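Local coordinates for COG0778: Nitroreductase (Streptococcus pneumoniae, PDB 2B67), which probably catalyses the FMN-dependent reduction of nitro compounds or related substrates with NAD(P)H, as a dimeric member of the nitroreductase family, at residues A[41-46]-A[128-133]. Numbering follows the deposited sequence.
Sequences SAHNSQ and SDYLAL
The rings of His43 and Tyr130 meet at their rims without stacking, their planes turned 25° apart. His43 ND1 comes to the phenol end of Tyr130 in the plane of that ring, on the CE1 side of the hydroxyl, while Ser45 OG lies near the ring plane on the CE2 side, and Ala42 CB approaches obliquely, 3.4 Å from Tyr130 CE1. Phe119, from helix 105-120, packs edge-to-face with both rings.

The polar centre of the contact is the tyrosine hydroxyl. It forms a nearly straight hydrogen bond with the imidazole, His43 ND1 to Tyr130 OH 2.7 Å at 167°, whose proton may sit on either partner. Ser45 OG, 2.9 Å from Tyr130 OH, is a possible second hydrogen-bond partner, and the carbonyl oxygen Ala42 O is 3.0 Å from Tyr130 OH. With Tyr130 CG anti to the backbone N, a chi1 of -177° extends the ring from helix 124-148 into the bend of the loop. That bend consists of two overlapping beta turns, 41-44 and 42-45, closed by backbone bonds from Asn44 N to Ser41 O and from Ser45 N to Ala42 O, and it presents Ala42, His43 and Ser45 together around the hydroxyl.

Ser41 to Asn44 also touch the bound FMN, so Tyr130 is a second-shell residue behind this wall of the flavin pocket. Asn134, one turn further along helix 124-148, adds a second tie by accepting a bond from Ala42 N. The contact thus joins the loop between helix 26-36 and strand 48-53 to helix 124-148, with helix 105-120 against His43, Leu87 of helix 87-98 against Tyr130, and Leu157 of the second subunit also packing on Tyr130.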
ATOM      1  N   SER A  41       5.894  -7.630   1.736  1.00 13.94           N
ATOM      2  CA  SER A  41       5.048  -8.014   0.589  1.00 14.21           C
ATOM      3  C   SER A  41       4.569  -9.419   0.898  1.00 14.72           C
ATOM      4  O   SER A  41       5.230 -10.127   1.664  1.00 14.07           O
ATOM      5  CB  SER A  41       5.843  -8.016  -0.730  1.00 13.57           C
ATOM      6  OG  SER A  41       7.123  -8.643  -0.570  1.00 14.36           O
ATOM      7  N   ALA A  42       3.410  -9.804   0.353  1.00 15.23           N
ATOM      8  CA  ALA A  42       2.907 -11.187   0.493  1.00 16.17           C
ATOM      9  C   ALA A  42       4.004 -12.164   0.085  1.00 16.03           C
ATOM     10  O   ALA A  42       4.634 -11.974  -0.960  1.00 16.29           O
ATOM     11  CB  ALA A  42       1.648 -11.386  -0.355  1.00 16.33           C
ATOM     12  N   HIS A  43       4.309 -13.156   0.932  1.00 15.87           N
ATOM     13  CA  HIS A  43       5.313 -14.203   0.588  1.00 16.32           C
ATOM     14  C   HIS A  43       6.741 -13.689   0.488  1.00 15.99           C
ATOM     15  O   HIS A  43       7.650 -14.433   0.051  1.00 15.40           O
ATOM     16  CB  HIS A  43       4.982 -14.864  -0.759  1.00 16.85           C
ATOM     17  CG  HIS A  43       3.628 -15.483  -0.802  1.00 19.27           C
ATOM     18  ND1 HIS A  43       2.591 -14.942  -1.535  1.00 18.54           N
ATOM     19  CD2 HIS A  43       3.133 -16.595  -0.201  1.00 20.45           C
ATOM     20  CE1 HIS A  43       1.513 -15.694  -1.378  1.00 20.80           C
ATOM     21  NE2 HIS A  43       1.815 -16.698  -0.572  1.00 20.31           N
ATOM     22  N   ASN A  44       6.932 -12.411   0.851  1.00 15.80           N
ATOM     23  CA  ASN A  44       8.156 -11.685   0.549  1.00 15.22           C
ATOM     24  C   ASN A  44       8.442 -11.766  -0.948  1.00 14.52           C
ATOM     25  O   ASN A  44       9.581 -11.760  -1.356  1.00 15.00           O
ATOM     26  CB  ASN A  44       9.346 -12.199   1.396  1.00 15.19           C
ATOM     27  CG  ASN A  44      10.547 -11.275   1.358  1.00 16.71           C
ATOM     28  OD1 ASN A  44      10.429 -10.029   1.206  1.00 16.49           O
ATOM     29  ND2 ASN A  44      11.725 -11.863   1.538  1.00 17.40           N
ATOM     30  N   SER A  45       7.382 -11.772  -1.765  1.00 15.02           N
ATOM     31  CA  SER A  45       7.520 -11.846  -3.218  1.00 14.48           C
ATOM     32  C   SER A  45       8.054 -10.562  -3.868  1.00 14.16           C
ATOM     33  O   SER A  45       8.547 -10.606  -4.976  1.00 14.23           O
ATOM     34  CB  SER A  45       6.180 -12.226  -3.870  1.00 15.26           C
ATOM     35  OG  SER A  45       5.208 -11.178  -3.729  1.00 13.95           O
ATOM     36  N   GLN A  46       7.949  -9.422  -3.182  1.00 13.76           N
ATOM     37  CA  GLN A  46       8.506  -8.139  -3.665  1.00 13.25           C
ATOM     38  C   GLN A  46       8.362  -7.969  -5.193  1.00 13.37           C
ATOM     39  O   GLN A  46       9.347  -7.855  -5.918  1.00 14.40           O
ATOM     40  CB  GLN A  46       9.961  -7.936  -3.182  1.00 14.06           C
ATOM     41  CG  GLN A  46      10.907  -9.096  -3.390  1.00 15.05           C
ATOM     42  CD  GLN A  46      12.144  -9.060  -2.445  1.00 13.30           C
ATOM     43  OE1 GLN A  46      12.964  -8.152  -2.511  1.00 13.87           O
ATOM     44  NE2 GLN A  46      12.271 -10.069  -1.613  1.00 13.39           N
ATOM     45  N   SER A 128      -4.496 -10.236  -9.906  1.00 15.27           N
ATOM     46  CA  SER A 128      -4.591  -8.809 -10.149  1.00 16.05           C
ATOM     47  C   SER A 128      -4.655  -7.992  -8.825  1.00 15.54           C
ATOM     48  O   SER A 128      -4.040  -6.916  -8.723  1.00 15.97           O
ATOM     49  CB  SER A 128      -5.813  -8.484 -11.036  1.00 15.84           C
ATOM     50  OG  SER A 128      -5.771  -7.121 -11.433  1.00 15.72           O
ATOM     51  N   ASP A 129      -5.432  -8.487  -7.864  1.00 14.93           N
ATOM     52  CA  ASP A 129      -5.541  -7.921  -6.501  1.00 15.61           C
ATOM     53  C   ASP A 129      -4.244  -7.993  -5.727  1.00 14.83           C
ATOM     54  O   ASP A 129      -3.889  -7.053  -4.984  1.00 15.26           O
ATOM     55  CB  ASP A 129      -6.649  -8.616  -5.676  1.00 15.54           C
ATOM     56  CG  ASP A 129      -8.087  -8.256  -6.158  1.00 18.60           C
ATOM     57  OD1 ASP A 129      -8.250  -7.433  -7.083  1.00 17.29           O
ATOM     58  OD2 ASP A 129      -9.063  -8.818  -5.609  1.00 20.48           O
ATOM     59  N   TYR A 130      -3.547  -9.115  -5.887  1.00 14.18           N
ATOM     60  CA  TYR A 130      -2.265  -9.373  -5.197  1.00 13.68           C
ATOM     61  C   TYR A 130      -1.231  -8.328  -5.643  1.00 12.90           C
ATOM     62  O   TYR A 130      -0.578  -7.677  -4.829  1.00 12.20           O
ATOM     63  CB  TYR A 130      -1.822 -10.793  -5.538  1.00 14.13           C
ATOM     64  CG  TYR A 130      -0.578 -11.321  -4.901  1.00 14.49           C
ATOM     65  CD1 TYR A 130      -0.647 -12.188  -3.803  1.00 16.44           C
ATOM     66  CD2 TYR A 130       0.671 -11.020  -5.430  1.00 14.98           C
ATOM     67  CE1 TYR A 130       0.533 -12.740  -3.228  1.00 15.09           C
ATOM     68  CE2 TYR A 130       1.855 -11.535  -4.858  1.00 13.52           C
ATOM     69  CZ  TYR A 130       1.784 -12.422  -3.789  1.00 15.54           C
ATOM     70  OH  TYR A 130       2.989 -12.920  -3.242  1.00 15.91           O
ATOM     71  N   LEU A 131      -1.131  -8.132  -6.945  1.00 12.01           N
ATOM     72  CA  LEU A 131      -0.171  -7.172  -7.485  1.00 11.58           C
ATOM     73  C   LEU A 131      -0.543  -5.743  -7.049  1.00 11.67           C
ATOM     74  O   LEU A 131       0.311  -4.946  -6.651  1.00 10.70           O
ATOM     75  CB  LEU A 131      -0.130  -7.296  -8.999  1.00 11.38           C
ATOM     76  CG  LEU A 131       0.401  -8.618  -9.605  1.00 12.39           C
ATOM     77  CD1 LEU A 131       0.359  -8.515 -11.138  1.00 13.99           C
ATOM     78  CD2 LEU A 131       1.811  -8.985  -9.168  1.00 11.85           C
ATOM     79  N   ALA A 132      -1.842  -5.426  -7.107  1.00 11.02           N
ATOM     80  CA  ALA A 132      -2.294  -4.085  -6.775  1.00 10.50           C
ATOM     81  C   ALA A 132      -2.025  -3.787  -5.285  1.00 11.45           C
ATOM     82  O   ALA A 132      -1.579  -2.682  -4.915  1.00 10.22           O
ATOM     83  CB  ALA A 132      -3.784  -3.890  -7.130  1.00  8.96           C
ATOM     84  N   LEU A 133      -2.293  -4.775  -4.435  1.00 12.19           N
ATOM     85  CA  LEU A 133      -2.071  -4.601  -3.019  1.00 12.58           C
ATOM     86  C   LEU A 133      -0.607  -4.370  -2.707  1.00 12.25           C
ATOM     87  O   LEU A 133      -0.265  -3.424  -1.990  1.00 12.04           O
ATOM     88  CB  LEU A 133      -2.643  -5.762  -2.187  1.00 12.79           C
ATOM     89  CG  LEU A 133      -2.594  -5.331  -0.702  1.00 16.68           C
ATOM     90  CD1 LEU A 133      -3.929  -5.536  -0.005  1.00 16.85           C
ATOM     91  CD2 LEU A 133      -1.455  -6.046  -0.027  1.00 16.71           C
TER